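Local atomic coordinates of acyl-CoA dehydrogenase (Bacillus anthracis, PDB entry 3OWA), a protein that binds FAD and probably catalyses the flavin-dependent dehydrogenation of acyl-CoA thioesters, introducing a double bond between the alpha and beta carbons. Residues F17-I22 with K468-L472; A505-V510 with T532-C536; F540-E544 with L570-T574. All coordinates share one frame; numbering follows the deposited sequence. Where two conformers were deposited one is given.

Interaction 1 (F17-I22 with K468-L472); sequences FLVDEI and KKIGL
Lys468 reaches out of its helix and lays its ammonium group among three oxygen-bearing groups: the backbone carbonyls of Phe17 and Asp20 in the opposite loop, and the carboxylate of Glu507, with which it forms a salt bridge that probably compensates the buried charge. The bond from Lys468 NZ to Asp20 O measures 2.8 Å, the donor standing 25° off the carbonyl plane. A second, weak bond runs from Lys468 NZ to Phe17 O, also 2.8 Å long. Phe17 O belongs to a short 3-10 segment, whereas Asp20 O also accepts a weak bond from Ile22 N in the inverse gamma turn centred on Glu21, so one lysine ties together two points of a chain that has little regular structure of its own. A long residue suits this task: with CG anti to the carbonyl carbon (chi1 -70°) and the chain extended beyond it, the methylenes pass the carbonyls of Leu18 and Phe17, Lys468 CD lying 3.2 Å from Phe17 O.

Nearer the helix a buried carbonyl, Leu18 O, faces carbon atoms with no hydrogen-bond partner, 3.4 Å from Leu472 CD1 and 3.5 Å from Lys468 CB. Leu472 crosses Val19 at about a right angle, Val19 CG2 meeting Leu472 CD2 at 3.8 Å. Leu18 CD1 meets the helix backbone at Lys468 O, 3.9 Å away.

Farther out, Lys436 bonds to Val19 O. The loop before helix 35-52 is thereby laid across helix 458-482, with helix 490-520 touching Phe17 and Ile22, and helices 526-554 and 557-571 meeting Ile470.

Interaction 2 (A505-V510 with T532-C536); sequences AMESAV and TEVFC
The Phe535 ring presents its edge to the helix opposite: Met506 CA lies in the ring plane, and Met506 N sits near that plane, 3.6 Å from Phe535 CE2. Ala505 CB meets the CZ end of the ring obliquely, 3.6 Å from Phe535 CZ, while Ala320 of helix 305-336 is a further neighbour of the side chain. Phe535 gets there because its CG is anti to the backbone N (chi1 174°), which directs the ring toward helix 490-520. The motif is an antiparallel helical hairpin: helices 490-520 and 526-554 are consecutive in the C-terminal domain, and at this point their axes run 9.8 Å apart at 170°.

Residue size follows the spacing. Ala509 is small where the helices come close, beside Thr532, and at Ala505 a small residue accommodates the end of the phenyl ring. Met506, present as selenomethionine, is long and flexible; its CG rests 3.7 Å from Phe535 CE2, and a bend at chi3 (65°) turns the terminal CE back to within 3.9 Å of Cys536 SG.

No hydrogen bond crosses between the two segments. The buried hydroxyl of Thr532 is instead bonded to Lys528 O, one turn earlier in its own helix, and to the hydroxyl of Thr513 on helix 490-520, a bond that joins the two helices just beyond the segments. The helix 458-482 side is reached by Met506 and Val510. There Val510 crosses Thr532 at about a right angle, and its CG2 touches both Thr532 CG2 and Cys536 SG, each at 3.9 Å.

Interaction 3 (F540-E544 with L570-T574); sequences FNEIE and LTRHT
Thr571 stands between Phe540 and Glu544, two residues one helical turn apart, and touches both with its hydroxyl oxygen. Its OG1 donates a weak bond of 3.1 Å to Glu544 OE1; toward Phe540 CE2, 3.2 Å away, it makes a packing contact oblique to the ring. The threonine chi1 of -137° lies between staggered positions, suggesting some torsional cost. Its methyl packs against the same carboxylate, CG2 being 3.4 Å from Glu544 OE2. Glu544 meets it as an extended arm, and the two side chains cross at about a right angle.

Phe540 has its CG anti to the backbone N (chi1 -168°), which carries the ring toward the end of the other helix. There Leu570 O lies in the ring plane, 3.8 Å from Phe540 CZ, where the weakly positive C-H edge suits a carbonyl. His573 folds back beside the ring; the planes are nearly perpendicular but the approach is oblique, neither a stack nor edge-to-face. A bond of 3.1 Å from His573 ND1 to Thr571 O fixes that imidazole, the acceptor lying in its plane. One water also donates to Thr571 O and to Glu544 OE1, bridging the segments.

Arg572 is where helical geometry ends, so the contact fastens the C-terminus of helix 557-571 to helix 526-554 just before it in the chain, while helix 458-482 touches Phe540 and Leu570 and helix 490-520 touches Ile543.

In the fold
All three contacts lie on the same side of the chain's centre; interaction 1 lays a loop on the helical bundle, and the others join helices within it. Interaction 2 is wholly buried and mainly apolar, and interactions 2 and 3 share helix 526-554, meeting where the selenium of Met506 packs on Ile543. Interactions 1 and 3 are more polar and include partly exposed residues: the first relies on a lysine gripping loop carbonyls, the third on a threonine, a carboxylate and a water. Glu507 links interactions 1 and 2, and Ile470 links 1 and 3 by packing on Leu570 and Phe540. Antiparallel helix sides thus meet mainly by apolar packing, the loop and helix end by a mixture that includes polar bonds.

Interaction 1 (F17-I22 with K468-L472)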
loop_
_atom_site.group_PDB
_atom_site.type_symbol
_atom_site.label_atom_id
_atom_site.label_comp_id
_atom_site.label_asym_id
_atom_site.label_seq_id
_atom_site.Cartn_x
_atom_site.Cartn_y
_atom_site.Cartn_z
ATOM N N PHE A 17 0.235 25.712 -16.267
ATOM C CA PHE A 17 1.440 25.444 -15.476
ATOM C C PHE A 17 2.464 24.602 -16.256
ATOM O O PHE A 17 3.651 24.658 -15.980
ATOM C CB PHE A 17 1.100 24.748 -14.150
ATOM C CG PHE A 17 0.555 23.344 -14.310
ATOM C CD1 PHE A 17 1.412 22.250 -14.395
ATOM C CD2 PHE A 17 -0.823 23.118 -14.374
ATOM C CE1 PHE A 17 0.904 20.951 -14.551
ATOM C CE2 PHE A 17 -1.335 21.823 -14.516
ATOM C CZ PHE A 17 -0.464 20.743 -14.613
ATOM N N LEU A 18 2.001 23.822 -17.220
ATOM C CA LEU A 18 2.868 22.938 -17.963
ATOM C C LEU A 18 3.790 23.677 -18.950
ATOM O O LEU A 18 4.825 23.143 -19.375
ATOM C CB LEU A 18 2.030 21.908 -18.720
ATOM C CG LEU A 18 2.808 20.957 -19.641
ATOM C CD1 LEU A 18 3.910 20.216 -18.885
ATOM C CD2 LEU A 18 1.879 19.970 -20.370
ATOM N N VAL A 19 3.416 24.905 -19.287
ATOM C CA VAL A 19 3.966 25.613 -20.447
ATOM C C VAL A 19 4.394 27.055 -20.118
ATOM O O VAL A 19 5.142 27.678 -20.873
ATOM C CB VAL A 19 2.917 25.564 -21.600
ATOM C CG1 VAL A 19 3.004 26.745 -22.493
ATOM C CG2 VAL A 19 3.060 24.292 -22.400
ATOM N N ASP A 20 3.934 27.584 -18.991
ATOM C CA ASP A 20 4.210 28.971 -18.628
ATOM C C ASP A 20 4.933 29.018 -17.303
ATOM O O ASP A 20 4.803 28.111 -16.477
ATOM C CB ASP A 20 2.912 29.785 -18.538
ATOM C CG ASP A 20 2.255 30.007 -19.902
ATOM O OD1 ASP A 20 2.979 30.061 -20.925
ATOM O OD2 ASP A 20 1.010 30.143 -19.958
ATOM N N GLU A 21 5.685 30.087 -17.097
ATOM C CA GLU A 21 6.498 30.239 -15.906
ATOM C C GLU A 21 5.629 30.878 -14.816
ATOM O O GLU A 21 5.639 32.099 -14.652
ATOM C CB GLU A 21 7.720 31.116 -16.244
ATOM C CG GLU A 21 9.038 30.672 -15.630
ATOM C CD GLU A 21 9.325 31.345 -14.294
ATOM O OE1 GLU A 21 8.443 31.330 -13.399
ATOM O OE2 GLU A 21 10.443 31.888 -14.133
ATOM N N ILE A 22 4.877 30.060 -14.083
ATOM C CA ILE A 22 3.961 30.563 -13.054
ATOM C C ILE A 22 4.715 31.245 -11.911
ATOM O O ILE A 22 5.776 30.800 -11.497
ATOM C CB ILE A 22 3.048 29.440 -12.483
ATOM C CG1 ILE A 22 2.366 28.642 -13.608
ATOM C CG2 ILE A 22 2.071 30.011 -11.434
ATOM C CD1 ILE A 22 1.376 29.401 -14.488
ATOM N N LYS A 468 9.068 20.430 -16.839
ATOM C CA LYS A 468 8.085 20.898 -17.820
ATOM C C LYS A 468 8.493 20.538 -19.241
ATOM O O LYS A 468 7.686 20.017 -20.012
ATOM C CB LYS A 468 7.870 22.415 -17.706
ATOM C CG LYS A 468 7.134 22.835 -16.432
ATOM C CD LYS A 468 6.831 24.311 -16.391
ATOM C CE LYS A 468 6.434 24.692 -14.973
ATOM N NZ LYS A 468 5.858 26.042 -14.911
ATOM N N LYS A 469 9.757 20.816 -19.565
ATOM C CA LYS A 469 10.356 20.459 -20.852
ATOM C C LYS A 469 10.315 18.948 -21.121
ATOM O O LYS A 469 9.993 18.534 -22.239
ATOM C CB LYS A 469 11.807 20.957 -20.911
ATOM C CG LYS A 469 11.918 22.481 -20.780
ATOM C CD LYS A 469 13.367 22.952 -20.709
ATOM C CE LYS A 469 13.395 24.466 -20.549
ATOM N NZ LYS A 469 14.762 24.937 -20.230
ATOM N N ILE A 470 10.643 18.144 -20.100
ATOM C CA ILE A 470 10.632 16.687 -20.232
ATOM C C ILE A 470 9.206 16.184 -20.519
ATOM O O ILE A 470 9.011 15.368 -21.417
ATOM C CB ILE A 470 11.251 15.981 -18.982
ATOM C CG1 ILE A 470 12.753 16.264 -18.869
ATOM C CG2 ILE A 470 11.046 14.465 -19.031
ATOM C CD1 ILE A 470 13.304 16.074 -17.444
ATOM N N GLY A 471 8.219 16.679 -19.771
ATOM C CA GLY A 471 6.821 16.312 -19.996
ATOM C C GLY A 471 6.364 16.654 -21.411
ATOM O O GLY A 471 5.771 15.827 -22.111
ATOM N N LEU A 472 6.651 17.881 -21.830
ATOM C CA LEU A 472 6.324 18.332 -23.176
ATOM C C LEU A 472 6.998 17.475 -24.239
ATOM O O LEU A 472 6.347 17.049 -25.195
ATOM C CB LEU A 472 6.696 19.809 -23.345
ATOM C CG LEU A 472 5.697 20.783 -22.738
ATOM C CD1 LEU A 472 6.370 22.044 -22.230
ATOM C CD2 LEU A 472 4.630 21.111 -23.768
#

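Interaction 2 (A505-V510 with T532-C536)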
loop_
_atom_site.group_PDB
_atom_site.type_symbol
_atom_site.label_atom_id
_atom_site.label_comp_id
_atom_site.label_asym_id
_atom_site.label_seq_id
_atom_site.Cartn_x
_atom_site.Cartn_y
_atom_site.Cartn_z
ATOM N N ALA A 505 2.886 18.967 -8.328
ATOM C CA ALA A 505 3.199 18.945 -6.900
ATOM C C ALA A 505 4.541 19.656 -6.596
ATOM O O ALA A 505 4.638 20.434 -5.632
ATOM C CB ALA A 505 3.228 17.501 -6.397
HETATM N N MSE A 506 5.555 19.391 -7.414
HETATM C CA MSE A 506 6.881 20.037 -7.261
HETATM C C MSE A 506 6.774 21.539 -7.358
HETATM O O MSE A 506 7.274 22.250 -6.501
HETATM C CB MSE A 506 7.848 19.572 -8.344
HETATM C CG MSE A 506 8.375 18.179 -8.167
HETATM SE SE MSE A 506 9.476 17.720 -9.684
HETATM C CE MSE A 506 10.898 19.006 -9.448
ATOM N N GLU A 507 6.138 22.029 -8.418
ATOM C CA GLU A 507 5.988 23.479 -8.613
ATOM C C GLU A 507 5.185 24.137 -7.488
ATOM O O GLU A 507 5.519 25.231 -7.026
ATOM C CB GLU A 507 5.349 23.767 -9.975
ATOM C CG GLU A 507 5.181 25.257 -10.276
ATOM C CD GLU A 507 4.449 25.554 -11.604
ATOM O OE1 GLU A 507 4.982 26.348 -12.414
ATOM O OE2 GLU A 507 3.339 25.012 -11.846
ATOM N N SER A 508 4.116 23.472 -7.051
ATOM C CA SER A 508 3.289 23.971 -5.943
ATOM C C SER A 508 4.103 24.115 -4.666
ATOM O O SER A 508 3.986 25.130 -3.968
ATOM C CB SER A 508 2.078 23.066 -5.684
ATOM O OG SER A 508 1.206 22.995 -6.804
ATOM N N ALA A 509 4.913 23.100 -4.360
ATOM C CA ALA A 509 5.806 23.145 -3.217
ATOM C C ALA A 509 6.855 24.271 -3.375
ATOM O O ALA A 509 7.093 25.039 -2.429
ATOM C CB ALA A 509 6.478 21.776 -2.977
ATOM N N VAL A 510 7.457 24.382 -4.561
ATOM C CA VAL A 510 8.490 25.414 -4.796
ATOM C C VAL A 510 7.923 26.819 -4.616
ATOM O O VAL A 510 8.485 27.639 -3.884
ATOM C CB VAL A 510 9.149 25.293 -6.183
ATOM C CG1 VAL A 510 10.059 26.504 -6.452
ATOM C CG2 VAL A 510 9.974 24.028 -6.257
ATOM N N THR A 532 10.722 20.871 0.515
ATOM C CA THR A 532 10.842 21.180 -0.910
ATOM C C THR A 532 12.054 20.541 -1.578
ATOM O O THR A 532 11.907 19.938 -2.655
ATOM C CB THR A 532 10.813 22.712 -1.137
ATOM O OG1 THR A 532 9.578 23.205 -0.621
ATOM C CG2 THR A 532 10.882 23.057 -2.621
ATOM N N GLU A 533 13.232 20.652 -0.948
ATOM C CA GLU A 533 14.460 20.036 -1.475
ATOM C C GLU A 533 14.337 18.525 -1.613
ATOM O O GLU A 533 14.681 17.934 -2.646
ATOM C CB GLU A 533 15.637 20.362 -0.554
ATOM C CG GLU A 533 16.110 21.801 -0.713
ATOM C CD GLU A 533 17.063 22.250 0.377
ATOM O OE1 GLU A 533 17.102 21.622 1.467
ATOM O OE2 GLU A 533 17.785 23.242 0.135
ATOM N N VAL A 534 13.816 17.920 -0.554
ATOM C CA VAL A 534 13.720 16.485 -0.435
ATOM C C VAL A 534 12.641 15.955 -1.403
ATOM O O VAL A 534 12.890 14.999 -2.135
ATOM C CB VAL A 534 13.412 16.129 1.057
ATOM C CG1 VAL A 534 12.659 14.850 1.182
ATOM C CG2 VAL A 534 14.734 16.124 1.883
ATOM N N PHE A 535 11.472 16.592 -1.427
ATOM C CA PHE A 535 10.394 16.114 -2.302
ATOM C C PHE A 535 10.799 16.273 -3.782
ATOM O O PHE A 535 10.595 15.363 -4.595
ATOM C CB PHE A 535 9.051 16.833 -2.042
ATOM C CG PHE A 535 7.978 16.458 -3.029
ATOM C CD1 PHE A 535 7.266 15.287 -2.870
ATOM C CD2 PHE A 535 7.735 17.238 -4.162
ATOM C CE1 PHE A 535 6.297 14.900 -3.798
ATOM C CE2 PHE A 535 6.783 16.881 -5.101
ATOM C CZ PHE A 535 6.034 15.710 -4.907
ATOM N N CYS A 536 11.347 17.436 -4.109
ATOM C CA CYS A 536 11.749 17.718 -5.492
ATOM C C CYS A 536 12.765 16.733 -6.040
ATOM O O CYS A 536 12.604 16.220 -7.150
ATOM C CB CYS A 536 12.246 19.145 -5.638
ATOM S SG CYS A 536 10.862 20.269 -5.788
#

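Interaction 3 (F540-E544 with L570-T574)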
loop_
_atom_site.group_PDB
_atom_site.type_symbol
_atom_site.label_atom_id
_atom_site.label_comp_id
_atom_site.label_asym_id
_atom_site.label_seq_id
_atom_site.Cartn_x
_atom_site.Cartn_y
_atom_site.Cartn_z
ATOM N N PHE A 540 11.531 14.372 -8.997
ATOM C CA PHE A 540 12.265 14.565 -10.257
ATOM C C PHE A 540 12.928 13.280 -10.750
ATOM O O PHE A 540 12.900 12.988 -11.944
ATOM C CB PHE A 540 13.317 15.655 -10.113
ATOM C CG PHE A 540 13.903 16.090 -11.427
ATOM C CD1 PHE A 540 13.186 16.942 -12.273
ATOM C CD2 PHE A 540 15.157 15.636 -11.826
ATOM C CE1 PHE A 540 13.732 17.366 -13.500
ATOM C CE2 PHE A 540 15.713 16.046 -13.061
ATOM C CZ PHE A 540 15.004 16.910 -13.889
ATOM N N ASN A 541 13.517 12.527 -9.813
ATOM C CA ASN A 541 13.950 11.150 -10.072
ATOM C C ASN A 541 12.861 10.269 -10.705
ATOM O O ASN A 541 13.096 9.643 -11.751
ATOM C CB ASN A 541 14.566 10.509 -8.799
ATOM C CG ASN A 541 15.947 11.119 -8.441
ATOM O OD1 ASN A 541 16.572 11.809 -9.256
ATOM N ND2 ASN A 541 16.426 10.839 -7.223
ATOM N N GLU A 542 11.663 10.247 -10.120
ATOM C CA GLU A 542 10.536 9.530 -10.751
ATOM C C GLU A 542 10.192 10.031 -12.169
ATOM O O GLU A 542 9.922 9.215 -13.066
ATOM C CB GLU A 542 9.272 9.588 -9.883
ATOM C CG GLU A 542 9.513 9.029 -8.484
ATOM C CD GLU A 542 8.304 9.080 -7.572
ATOM O OE1 GLU A 542 7.250 9.613 -8.001
ATOM O OE2 GLU A 542 8.413 8.580 -6.414
ATOM N N ILE A 543 10.168 11.356 -12.344
ATOM C CA ILE A 543 9.920 11.951 -13.666
ATOM C C ILE A 543 10.886 11.418 -14.709
ATOM O O ILE A 543 10.471 10.991 -15.786
ATOM C CB ILE A 543 9.972 13.496 -13.614
ATOM C CG1 ILE A 543 8.689 14.019 -12.962
ATOM C CG2 ILE A 543 10.165 14.099 -15.045
ATOM C CD1 ILE A 543 8.662 15.539 -12.715
ATOM N N GLU A 544 12.167 11.413 -14.354
ATOM C CA GLU A 544 13.225 10.889 -15.218
ATOM C C GLU A 544 12.982 9.447 -15.603
ATOM O O GLU A 544 13.122 9.092 -16.770
ATOM C CB GLU A 544 14.597 11.015 -14.552
ATOM C CG GLU A 544 15.745 10.510 -15.454
ATOM C CD GLU A 544 17.136 10.770 -14.870
ATOM O OE1 GLU A 544 17.252 11.465 -13.833
ATOM O OE2 GLU A 544 18.128 10.265 -15.450
ATOM N N LEU A 570 18.634 17.332 -19.936
ATOM C CA LEU A 570 17.569 17.977 -19.183
ATOM C C LEU A 570 17.596 17.567 -17.725
ATOM O O LEU A 570 17.046 18.232 -16.868
ATOM C CB LEU A 570 16.213 17.659 -19.801
ATOM C CG LEU A 570 15.855 18.482 -21.036
ATOM C CD1 LEU A 570 14.545 17.984 -21.568
ATOM C CD2 LEU A 570 15.782 19.985 -20.740
ATOM N N THR A 571 18.303 16.495 -17.443
ATOM C CA THR A 571 18.175 15.861 -16.154
ATOM C C THR A 571 19.418 15.971 -15.259
ATOM O O THR A 571 19.356 15.719 -14.049
ATOM C CB THR A 571 17.692 14.425 -16.384
ATOM O OG1 THR A 571 16.692 14.113 -15.426
ATOM C CG2 THR A 571 18.829 13.437 -16.397
ATOM N N ARG A 572 20.527 16.383 -15.864
ATOM C CA ARG A 572 21.800 16.575 -15.166
ATOM C C ARG A 572 21.740 17.675 -14.097
ATOM O O ARG A 572 21.282 18.790 -14.367
ATOM C CB ARG A 572 22.891 16.933 -16.186
ATOM C CG ARG A 572 23.299 15.784 -17.107
ATOM C CD ARG A 572 24.760 15.888 -17.552
ATOM N NE ARG A 572 25.174 17.270 -17.802
ATOM C CZ ARG A 572 25.918 18.002 -16.969
ATOM N NH1 ARG A 572 26.350 17.496 -15.817
ATOM N NH2 ARG A 572 26.237 19.249 -17.288
ATOM N N HIS A 573 22.207 17.359 -12.895
ATOM C CA HIS A 573 22.338 18.342 -11.820
ATOM C C HIS A 573 23.156 17.759 -10.693
ATOM O O HIS A 573 23.452 16.571 -10.705
ATOM C CB HIS A 573 20.971 18.782 -11.282
ATOM C CG HIS A 573 20.248 17.719 -10.511
ATOM N ND1 HIS A 573 19.620 16.653 -11.120
ATOM C CD2 HIS A 573 20.028 17.577 -9.182
ATOM C CE1 HIS A 573 19.044 15.899 -10.199
ATOM N NE2 HIS A 573 19.269 16.443 -9.014
ATOM N N THR A 574 23.507 18.579 -9.710
ATOM C CA THR A 574 24.231 18.068 -8.556
ATOM C C THR A 574 23.237 17.609 -7.511
ATOM O O THR A 574 22.621 18.428 -6.857
ATOM C CB THR A 574 25.160 19.113 -7.919
ATOM O OG1 THR A 574 26.167 19.488 -8.863
ATOM C CG2 THR A 574 25.842 18.528 -6.665
HETATM O O HOH W 1 20.207 12.796 -13.389
#